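Local coordinates for uracil-DNA glycosylase (Sulfolobus tokodaii str. 7, PDB 4ZBY), which belongs to the uracil-DNA glycosylase superfamily, has an alpha/beta fold, and carries an iron/sulfur cluster and, in a separate pocket, a bound uracil, at residues 28-33 against 51-56; 36-41 against 77-82; 117-122 against 160-165. All blocks are in the same frame, centred on the assembly; numbering follows the deposited sequence.

Interaction 1 (28-33 against 51-56); sequences PGEGYP and EGRPFV. With URA (uracil), chain C.
Glu30 and Arg53 form a salt bridge that ties edge strand 30-31 of the central alpha/beta sheet to the uracil-pocket loop running between helices 46-51 and 58-71. Arg53 NH2 donates to Glu30 OE2 at 2.8 Å with 163° at the hydrogen, meeting that oxygen on its syn side and close to the guanidinium plane. Arg53 NE contributes weaker, longer bonds, the one to Glu30 OE1 measuring 3.4 Å. Because the carboxylate and guanidinium planes are turned 44° apart, this is not a flat two-pronged pairing, and one N-H makes the strong bond. Glu30 is modelled in two conformers, so this geometry describes one of them.

The same side chain packs on Pro54. Its CG sits between the backbone N and the carbonyl carbon (chi1 66°), and the extended chain passes the proline ring, bringing Glu30 CD within 3.8 Å of Pro54 CD. Pro54 CG rests 4.0 Å from Gly29 CA. A water bridges the two backbones, accepting from Gly29 N at 2.9 Å and donating to Gly52 O.

In the second shell, Val56 CG1 lies over the centre of the Arg53 guanidinium, on one face. Arg75 makes a second salt bridge to Glu30 OE2 and also bonds to the carbonyl oxygens of Pro54 and Phe55, so it holds strand and loop together; two cations around one carboxylate would be expected to favour its ionised form. The loop so positioned reaches uracil through Phe55 in two ways, beside a contact of Pro54 with O4. Phe55 N donates to uracil O4 at 2.9 Å, and the Phe55 ring lies with one face against the base, with uracil N3 3.3 Å above the ring plane and displaced toward the rim, where Phe55 CZ is the nearest ring atom.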
loop_
_atom_site.group_PDB
_atom_site.type_symbol
_atom_site.label_atom_id
_atom_site.label_comp_id
_atom_site.label_asym_id
_atom_site.label_seq_id
_atom_site.Cartn_x
_atom_site.Cartn_y
_atom_site.Cartn_z
ATOM N N PRO A 28 -6.027 -6.977 6.972
ATOM C CA PRO A 28 -6.588 -5.625 6.844
ATOM C C PRO A 28 -5.526 -4.520 6.754
ATOM O O PRO A 28 -5.767 -3.490 6.115
ATOM C CB PRO A 28 -7.433 -5.453 8.117
ATOM C CG PRO A 28 -6.962 -6.480 9.059
ATOM C CD PRO A 28 -6.446 -7.648 8.209
ATOM N N GLY A 29 -4.348 -4.751 7.308
ATOM C CA GLY A 29 -3.336 -3.700 7.341
ATOM C C GLY A 29 -3.095 -3.354 8.790
ATOM O O GLY A 29 -3.911 -3.688 9.637
ATOM N N GLU A 30 -1.989 -2.663 9.064
ATOM C CA GLU A 30 -1.649 -2.328 10.436
ATOM C C GLU A 30 -0.854 -1.027 10.479
ATOM O O GLU A 30 -0.167 -0.677 9.507
ATOM C CB GLU A 30 -0.870 -3.483 11.092
ATOM C CG GLU A 30 0.509 -3.757 10.514
ATOM C CD GLU A 30 1.168 -5.021 11.076
ATOM O OE1 GLU A 30 0.539 -5.748 11.871
ATOM O OE2 GLU A 30 2.332 -5.278 10.717
ATOM N N GLY A 31 -0.948 -0.316 11.602
ATOM C CA GLY A 31 -0.130 0.854 11.796
ATOM C C GLY A 31 -0.855 1.983 12.475
ATOM O O GLY A 31 -1.970 1.826 12.985
ATOM N N TYR A 32 -0.191 3.129 12.504
ATOM C CA TYR A 32 -0.666 4.290 13.244
ATOM C C TYR A 32 -1.860 4.938 12.561
ATOM O O TYR A 32 -1.789 5.245 11.378
ATOM C CB TYR A 32 0.486 5.278 13.357
ATOM C CG TYR A 32 0.218 6.475 14.212
ATOM C CD1 TYR A 32 0.701 7.723 13.840
ATOM C CD2 TYR A 32 -0.470 6.362 15.419
ATOM C CE1 TYR A 32 0.494 8.836 14.639
ATOM C CE2 TYR A 32 -0.678 7.489 16.215
ATOM C CZ TYR A 32 -0.200 8.710 15.805
ATOM O OH TYR A 32 -0.398 9.824 16.610
ATOM N N PRO A 33 -2.969 5.120 13.284
ATOM C CA PRO A 33 -4.156 5.693 12.642
ATOM C C PRO A 33 -3.970 7.130 12.196
ATOM O O PRO A 33 -4.790 7.597 11.403
ATOM C CB PRO A 33 -5.215 5.619 13.749
ATOM C CG PRO A 33 -4.825 4.409 14.489
ATOM C CD PRO A 33 -3.316 4.463 14.555
ATOM N N GLU A 51 0.214 -15.157 8.594
ATOM C CA GLU A 51 0.354 -14.325 9.788
ATOM C C GLU A 51 -0.768 -13.328 10.027
ATOM O O GLU A 51 -0.902 -12.831 11.134
ATOM C CB GLU A 51 1.699 -13.575 9.740
ATOM C CG GLU A 51 2.876 -14.518 9.927
ATOM C CD GLU A 51 4.226 -13.835 9.787
ATOM O OE1 GLU A 51 4.399 -12.726 10.339
ATOM O OE2 GLU A 51 5.111 -14.419 9.120
ATOM N N GLY A 52 -1.561 -13.017 9.008
ATOM C CA GLY A 52 -2.577 -11.977 9.121
ATOM C C GLY A 52 -2.035 -10.547 9.114
ATOM O O GLY A 52 -2.690 -9.619 9.587
ATOM N N ARG A 53 -0.834 -10.374 8.569
ATOM C CA ARG A 53 -0.086 -9.109 8.652
ATOM C C ARG A 53 0.465 -8.772 7.278
ATOM O O ARG A 53 0.849 -9.673 6.567
ATOM C CB ARG A 53 1.071 -9.229 9.642
ATOM C CG ARG A 53 0.731 -9.847 10.980
ATOM C CD ARG A 53 1.950 -9.817 11.845
ATOM N NE ARG A 53 2.539 -8.483 11.778
ATOM C CZ ARG A 53 3.799 -8.204 12.086
ATOM N NH1 ARG A 53 4.613 -9.167 12.516
ATOM N NH2 ARG A 53 4.236 -6.956 11.983
ATOM N N PRO A 54 0.516 -7.480 6.902
ATOM C CA PRO A 54 1.037 -7.123 5.583
ATOM C C PRO A 54 2.572 -7.092 5.564
ATOM O O PRO A 54 3.209 -6.811 6.590
ATOM C CB PRO A 54 0.449 -5.730 5.342
ATOM C CG PRO A 54 0.367 -5.153 6.712
ATOM C CD PRO A 54 0.035 -6.299 7.651
ATOM N N PHE A 55 3.142 -7.379 4.399
ATOM C CA PHE A 55 4.569 -7.193 4.169
ATOM C C PHE A 55 5.453 -7.776 5.299
ATOM O O PHE A 55 6.193 -7.057 6.007
ATOM C CB PHE A 55 4.847 -5.694 3.929
ATOM C CG PHE A 55 4.450 -5.224 2.544
ATOM C CD1 PHE A 55 5.174 -5.629 1.431
ATOM C CD2 PHE A 55 3.349 -4.400 2.350
ATOM C CE1 PHE A 55 4.833 -5.197 0.164
ATOM C CE2 PHE A 55 2.989 -3.985 1.086
ATOM C CZ PHE A 55 3.728 -4.367 -0.004
ATOM N N VAL A 56 5.395 -9.100 5.447
ATOM C CA VAL A 56 6.222 -9.792 6.448
ATOM C C VAL A 56 7.137 -10.864 5.853
ATOM O O VAL A 56 7.979 -11.431 6.546
ATOM C CB VAL A 56 5.354 -10.444 7.567
ATOM C CG1 VAL A 56 4.803 -9.379 8.488
ATOM C CG2 VAL A 56 4.219 -11.312 7.003
HETATM N N1 URA C . 3.110 -8.129 -1.483
HETATM C C2 URA C . 2.201 -7.138 -1.342
HETATM O O2 URA C . 1.743 -6.518 -2.284
HETATM N N3 URA C . 1.675 -6.990 -0.120
HETATM C C4 URA C . 1.965 -7.726 0.973
HETATM O O4 URA C . 1.462 -7.431 2.044
HETATM C C5 URA C . 2.925 -8.742 0.792
HETATM C C6 URA C . 3.488 -8.923 -0.426
HETATM O O HOH W 1 -3.197 -6.787 9.048
#

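Interaction 2 (36-41 against 77-82); sequences EIMFVG and QVFITN. With URA (uracil), chain C.
Met38 with Phe79 through Gly41 with Asn82 form the parallel pairing of strands 37-41 and 79-82, neighbours in the central sheet joined by a beta-alpha-beta crossover. The strand axes approach to 4.4 Å and run 19° apart. Four backbone bonds alternate in direction: Phe79 N to Ile37 O, Phe39 N to Phe79 O (2.8 Å), Thr81 N to Phe39 O, and Gly41 N to Thr81 O. Before the strands begin to pair directly, a water accepts from Ile37 N and donates to Gln77 O.

On the face carrying Phe39, that ring turns its edge to Val78, with Phe39 CE2 3.8 Å from Val78 CB in the ring plane, while Phe39 CD2 lies 4.1 Å from Ile80 CG1. Helix 58-71 covers this face through Ile67 and Leu71. On the face carrying Met38, Met38 CG is anti to the backbone N (chi1 179°), and the chain stays extended beyond it, with Met38 CE 4.0 Å from Thr81 CG2. Met38 also touches Leu106 and Ile110 of helix 96-113.

At the carboxyl ends, Asn82 OD1 comes within 3.1 Å of Gly41 C, a close fit alongside a residue without a side chain. The Asn82 amide then makes two bonds to uracil: uracil N3 donates to Asn82 OD1 at 2.7 Å (168°), and Asn82 ND2 donates to uracil O4 at 3.0 Å. One amide thus accepts from uracil N3 and donates to uracil O4. A ligand site at the carboxyl ends of parallel strands is typical of alpha/beta folds built from beta-alpha-beta units.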
loop_
_atom_site.group_PDB
_atom_site.type_symbol
_atom_site.label_atom_id
_atom_site.label_comp_id
_atom_site.label_asym_id
_atom_site.label_seq_id
_atom_site.Cartn_x
_atom_site.Cartn_y
_atom_site.Cartn_z
ATOM N N GLU A 36 1.448 9.782 8.941
ATOM C CA GLU A 36 1.646 10.704 7.814
ATOM C C GLU A 36 1.931 9.977 6.516
ATOM O O GLU A 36 1.679 10.528 5.439
ATOM C CB GLU A 36 2.767 11.672 8.118
ATOM C CG GLU A 36 2.327 12.676 9.165
ATOM C CD GLU A 36 3.376 13.724 9.442
ATOM O OE1 GLU A 36 4.477 13.624 8.871
ATOM O OE2 GLU A 36 3.080 14.653 10.217
ATOM N N ILE A 37 2.491 8.772 6.597
ATOM C CA ILE A 37 2.771 7.990 5.383
ATOM C C ILE A 37 2.018 6.670 5.393
ATOM O O ILE A 37 2.088 5.880 6.334
ATOM C CB ILE A 37 4.270 7.693 5.215
ATOM C CG1 ILE A 37 5.092 8.976 5.386
ATOM C CG2 ILE A 37 4.515 6.983 3.866
ATOM C CD1 ILE A 37 6.621 8.793 5.278
ATOM N N MET A 38 1.300 6.430 4.316
ATOM C CA MET A 38 0.530 5.212 4.174
ATOM C C MET A 38 1.140 4.454 2.992
ATOM O O MET A 38 1.392 5.050 1.940
ATOM C CB MET A 38 -0.952 5.567 3.959
ATOM C CG MET A 38 -1.894 4.419 3.779
ATOM S SD MET A 38 -3.595 5.110 3.771
ATOM C CE MET A 38 -4.437 3.567 3.532
ATOM N N PHE A 39 1.433 3.168 3.175
ATOM C CA PHE A 39 1.981 2.315 2.097
ATOM C C PHE A 39 0.899 1.379 1.626
ATOM O O PHE A 39 0.228 0.748 2.439
ATOM C CB PHE A 39 3.185 1.501 2.606
ATOM C CG PHE A 39 4.338 2.359 3.012
ATOM C CD1 PHE A 39 5.334 2.673 2.096
ATOM C CD2 PHE A 39 4.376 2.908 4.273
ATOM C CE1 PHE A 39 6.386 3.505 2.451
ATOM C CE2 PHE A 39 5.426 3.747 4.652
ATOM C CZ PHE A 39 6.427 4.037 3.737
ATOM N N VAL A 40 0.732 1.277 0.321
ATOM C CA VAL A 40 -0.292 0.371 -0.216
ATOM C C VAL A 40 0.314 -0.556 -1.236
ATOM O O VAL A 40 0.801 -0.105 -2.273
ATOM C CB VAL A 40 -1.454 1.152 -0.887
ATOM C CG1 VAL A 40 -2.586 0.202 -1.300
ATOM C CG2 VAL A 40 -1.981 2.239 0.048
ATOM N N GLY A 41 0.276 -1.854 -0.942
ATOM C CA GLY A 41 0.720 -2.849 -1.906
ATOM C C GLY A 41 -0.413 -3.474 -2.694
ATOM O O GLY A 41 -1.527 -2.963 -2.758
ATOM N N GLN A 77 4.945 3.540 13.132
ATOM C CA GLN A 77 4.738 4.969 12.914
ATOM C C GLN A 77 4.095 5.247 11.569
ATOM O O GLN A 77 3.759 6.385 11.286
ATOM C CB GLN A 77 6.053 5.750 12.991
ATOM C CG GLN A 77 6.763 5.707 14.335
ATOM C CD GLN A 77 8.137 6.331 14.303
ATOM O OE1 GLN A 77 9.062 5.781 13.733
ATOM N NE2 GLN A 77 8.284 7.484 14.947
ATOM N N VAL A 78 3.918 4.209 10.752
ATOM C CA VAL A 78 3.292 4.387 9.427
ATOM C C VAL A 78 2.069 3.492 9.349
ATOM O O VAL A 78 1.742 2.811 10.343
ATOM C CB VAL A 78 4.265 4.062 8.303
ATOM C CG1 VAL A 78 5.456 5.026 8.400
ATOM C CG2 VAL A 78 4.745 2.603 8.385
ATOM N N PHE A 79 1.350 3.516 8.227
ATOM C CA PHE A 79 0.259 2.571 8.043
ATOM C C PHE A 79 0.507 1.795 6.775
ATOM O O PHE A 79 0.880 2.378 5.752
ATOM C CB PHE A 79 -1.112 3.268 7.990
ATOM C CG PHE A 79 -2.266 2.305 8.101
ATOM C CD1 PHE A 79 -2.807 1.731 6.970
ATOM C CD2 PHE A 79 -2.786 1.957 9.355
ATOM C CE1 PHE A 79 -3.878 0.821 7.065
ATOM C CE2 PHE A 79 -3.836 1.050 9.470
ATOM C CZ PHE A 79 -4.369 0.474 8.311
ATOM N N ILE A 80 0.335 0.474 6.848
ATOM C CA ILE A 80 0.686 -0.398 5.720
ATOM C C ILE A 80 -0.473 -1.325 5.391
ATOM O O ILE A 80 -0.991 -1.999 6.282
ATOM C CB ILE A 80 1.922 -1.265 6.048
ATOM C CG1 ILE A 80 3.144 -0.380 6.331
ATOM C CG2 ILE A 80 2.188 -2.243 4.892
ATOM C CD1 ILE A 80 4.361 -1.193 6.889
ATOM N N THR A 81 -0.900 -1.321 4.140
ATOM C CA THR A 81 -1.974 -2.214 3.745
ATOM C C THR A 81 -1.839 -2.522 2.254
ATOM O O THR A 81 -0.787 -2.280 1.670
ATOM C CB THR A 81 -3.356 -1.604 4.101
ATOM O OG1 THR A 81 -4.384 -2.583 3.861
ATOM C CG2 THR A 81 -3.640 -0.337 3.310
ATOM N N ASN A 82 -2.890 -3.094 1.676
ATOM C CA ASN A 82 -2.918 -3.502 0.272
ATOM C C ASN A 82 -4.267 -3.183 -0.333
ATOM O O ASN A 82 -5.245 -3.053 0.385
ATOM C CB ASN A 82 -2.665 -5.004 0.106
ATOM C CG ASN A 82 -1.277 -5.428 0.555
ATOM O OD1 ASN A 82 -0.294 -5.152 -0.107
ATOM N ND2 ASN A 82 -1.201 -6.111 1.688
HETATM N N1 URA C . 3.110 -8.129 -1.483
HETATM C C2 URA C . 2.201 -7.138 -1.342
HETATM O O2 URA C . 1.743 -6.518 -2.284
HETATM N N3 URA C . 1.675 -6.990 -0.120
HETATM C C4 URA C . 1.965 -7.726 0.973
HETATM O O4 URA C . 1.462 -7.431 2.044
HETATM C C5 URA C . 2.925 -8.742 0.792
HETATM C C6 URA C . 3.488 -8.923 -0.426
HETATM O O HOH W 2 3.865 8.221 9.227
#

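Interaction 3 (117-122 against 160-165). With URA (uracil), chain C.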
loop_
_atom_site.group_PDB
_atom_site.type_symbol
_atom_site.label_atom_id
_atom_site.label_comp_id
_atom_site.label_asym_id
_atom_site.label_seq_id
_atom_site.Cartn_x
_atom_site.Cartn_y
_atom_site.Cartn_z
ATOM N N ILE A 117 1.131 11.479 2.738
ATOM C CA ILE A 117 1.701 10.784 1.587
ATOM C C ILE A 117 1.127 9.385 1.496
ATOM O O ILE A 117 1.052 8.674 2.518
ATOM C CB ILE A 117 3.235 10.684 1.705
ATOM C CG1 ILE A 117 3.877 12.064 1.734
ATOM C CG2 ILE A 117 3.853 9.812 0.580
ATOM C CD1 ILE A 117 5.273 12.065 2.284
ATOM N N ILE A 118 0.724 8.985 0.285
ATOM C CA ILE A 118 0.473 7.578 0.012
ATOM C C ILE A 118 1.552 7.067 -0.922
ATOM O O ILE A 118 1.718 7.588 -2.022
ATOM C CB ILE A 118 -0.897 7.333 -0.628
ATOM C CG1 ILE A 118 -2.016 7.704 0.349
ATOM C CG2 ILE A 118 -1.028 5.863 -1.019
ATOM C CD1 ILE A 118 -3.397 7.778 -0.302
ATOM N N VAL A 119 2.296 6.060 -0.475
ATOM C CA VAL A 119 3.277 5.409 -1.345
ATOM C C VAL A 119 2.616 4.186 -1.970
ATOM O O VAL A 119 2.221 3.270 -1.242
ATOM C CB VAL A 119 4.525 4.987 -0.544
ATOM C CG1 VAL A 119 5.545 4.316 -1.434
ATOM C CG2 VAL A 119 5.124 6.207 0.156
ATOM N N THR A 120 2.453 4.200 -3.294
ATOM C CA THR A 120 1.786 3.080 -3.962
ATOM C C THR A 120 2.877 2.186 -4.512
ATOM O O THR A 120 3.588 2.512 -5.473
ATOM C CB THR A 120 0.786 3.509 -5.072
ATOM O OG1 THR A 120 1.423 4.377 -6.001
ATOM C CG2 THR A 120 -0.402 4.272 -4.484
ATOM N N LEU A 121 2.998 1.035 -3.866
ATOM C CA LEU A 121 4.039 0.067 -4.162
ATOM C C LEU A 121 3.567 -0.861 -5.267
ATOM O O LEU A 121 2.802 -1.801 -5.013
ATOM C CB LEU A 121 4.386 -0.754 -2.898
ATOM C CG LEU A 121 4.844 0.023 -1.652
ATOM C CD1 LEU A 121 4.778 -0.904 -0.418
ATOM C CD2 LEU A 121 6.260 0.571 -1.873
ATOM N N GLY A 122 4.010 -0.586 -6.490
ATOM C CA GLY A 122 3.739 -1.480 -7.612
ATOM C C GLY A 122 2.564 -1.032 -8.467
ATOM O O GLY A 122 1.860 -0.069 -8.126
ATOM N N PHE A 160 2.868 8.910 -4.281
ATOM C CA PHE A 160 4.189 8.627 -4.813
ATOM C C PHE A 160 4.318 7.167 -5.209
ATOM O O PHE A 160 4.473 6.303 -4.351
ATOM C CB PHE A 160 5.265 8.989 -3.776
ATOM C CG PHE A 160 6.615 9.173 -4.361
ATOM C CD1 PHE A 160 7.163 10.440 -4.461
ATOM C CD2 PHE A 160 7.339 8.087 -4.856
ATOM C CE1 PHE A 160 8.417 10.622 -5.051
ATOM C CE2 PHE A 160 8.600 8.265 -5.442
ATOM C CZ PHE A 160 9.137 9.525 -5.516
ATOM N N PRO A 161 4.254 6.883 -6.520
ATOM C CA PRO A 161 4.347 5.489 -6.930
ATOM C C PRO A 161 5.789 4.998 -6.963
ATOM O O PRO A 161 6.655 5.748 -7.374
ATOM C CB PRO A 161 3.762 5.495 -8.357
ATOM C CG PRO A 161 3.078 6.828 -8.500
ATOM C CD PRO A 161 3.851 7.769 -7.626
ATOM N N THR A 162 6.028 3.764 -6.546
ATOM C CA THR A 162 7.331 3.123 -6.701
ATOM C C THR A 162 7.179 1.703 -7.249
ATOM O O THR A 162 6.068 1.189 -7.383
ATOM C CB THR A 162 8.083 3.034 -5.369
ATOM O OG1 THR A 162 7.536 1.963 -4.582
ATOM C CG2 THR A 162 7.966 4.344 -4.575
ATOM N N TYR A 163 8.302 1.062 -7.561
ATOM C CA TYR A 163 8.264 -0.350 -7.905
ATOM C C TYR A 163 7.903 -1.109 -6.648
ATOM O O TYR A 163 8.059 -0.606 -5.544
ATOM C CB TYR A 163 9.601 -0.824 -8.468
ATOM C CG TYR A 163 9.912 -0.316 -9.857
ATOM C CD1 TYR A 163 8.930 -0.279 -10.847
ATOM C CD2 TYR A 163 11.190 0.109 -10.186
ATOM C CE1 TYR A 163 9.215 0.182 -12.120
ATOM C CE2 TYR A 163 11.486 0.564 -11.465
ATOM C CZ TYR A 163 10.495 0.603 -12.423
ATOM O OH TYR A 163 10.780 1.063 -13.692
ATOM N N HIS A 164 7.384 -2.312 -6.809
ATOM C CA HIS A 164 7.061 -3.119 -5.664
ATOM C C HIS A 164 8.350 -3.671 -5.077
ATOM O O HIS A 164 9.267 -4.010 -5.815
ATOM C CB HIS A 164 6.131 -4.243 -6.097
ATOM C CG HIS A 164 5.543 -5.001 -4.965
ATOM N ND1 HIS A 164 6.252 -5.947 -4.256
ATOM C CD2 HIS A 164 4.300 -4.971 -4.428
ATOM C CE1 HIS A 164 5.471 -6.467 -3.325
ATOM N NE2 HIS A 164 4.282 -5.892 -3.411
ATOM N N PRO A 165 8.423 -3.802 -3.752
ATOM C CA PRO A 165 9.665 -4.282 -3.125
ATOM C C PRO A 165 10.106 -5.658 -3.614
ATOM O O PRO A 165 11.294 -5.923 -3.674
ATOM C CB PRO A 165 9.304 -4.345 -1.642
ATOM C CG PRO A 165 8.223 -3.378 -1.485
ATOM C CD PRO A 165 7.448 -3.332 -2.752
HETATM N N1 URA C . 3.110 -8.129 -1.483
HETATM C C2 URA C . 2.201 -7.138 -1.342
HETATM O O2 URA C . 1.743 -6.518 -2.284
HETATM N N3 URA C . 1.675 -6.990 -0.120
HETATM C C4 URA C . 1.965 -7.726 0.973
HETATM O O4 URA C . 1.462 -7.431 2.044
HETATM C C5 URA C . 2.925 -8.742 0.792
HETATM C C6 URA C . 3.488 -8.923 -0.426
#
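Phe160 pairs with Val119 where strand 155-162 runs parallel to strand 117-121, their axes 4.6 Å apart at closest approach. Phe160 N donates to Ile118 O at 2.9 Å, nearly straight, and Phe160 O receives Thr120 N. That second bond is bent, the donor standing 48° out of the carbonyl plane; Val119 CA also approaches the same oxygen in a CA-H...O contact.

Pro161, next along, faces Thr120, the two side chains lying side by side. Thr120 OG1 touches Pro161 CB at 3.5 Å, while the hydroxyl's hydrogen-bond partner is Thr126 OG1 in helix 123-133, the helix that covers this face. Pro161 has no N-H to give, but the parallel register points its N away from strand 117-121, so the bonding between these two strands does not need it.

Thr162 closes the strand: its N donates to Thr120 O, and its O accepts from Gly122 N. Thr162 OG1 lies between the backbone N and the carbonyl carbon (chi1 77°) and donates to Tyr163 O at 2.8 Å, bracing the turn out of the sheet. Leu121 CD2 packs against Thr162 OG1 at 3.3 Å. The Tyr163 side chain touches Leu174 of helix 172-190.

His164 CD2 lies 3.6 Å from Leu121 O; Gly122, at the N-cap of helix 123-133, passes close to His164 CB. Pro165 CD covers one face of the imidazole off-centre and meets Leu121 CB at 4.0 Å. With His164 ND1 accepting from Ala166 N, His164 NE2 directs its hydrogen to uracil O2 at 2.8 Å, so both ring nitrogens are engaged, which is consistent with a fixed rotation of the imidazole at uracil O2.

How the interactions relate
The three contacts reach one mixed sheet, to which interaction 1 supplies a single strand, 30-31; the order across it is 30-31, 79-82, 37-41, 117-121, 155-162. Centres of interactions 1 and 2 lie about 9 Å apart, those of 2 and 3 about 10 Å, and those of 1 and 3 about 16 Å. Interactions 1 and 2 interleave along the chain; interaction 3 opens after both have closed. Neighbouring segments link them: Tyr32 N lies 2.9 Å from Val78 O, and Met38 O 2.8 Å from Val119 N. Phe55 crosses the longer gap, packing on Leu121 and His164. All three converge on uracil, so its pocket is assembled from segments distant in sequence.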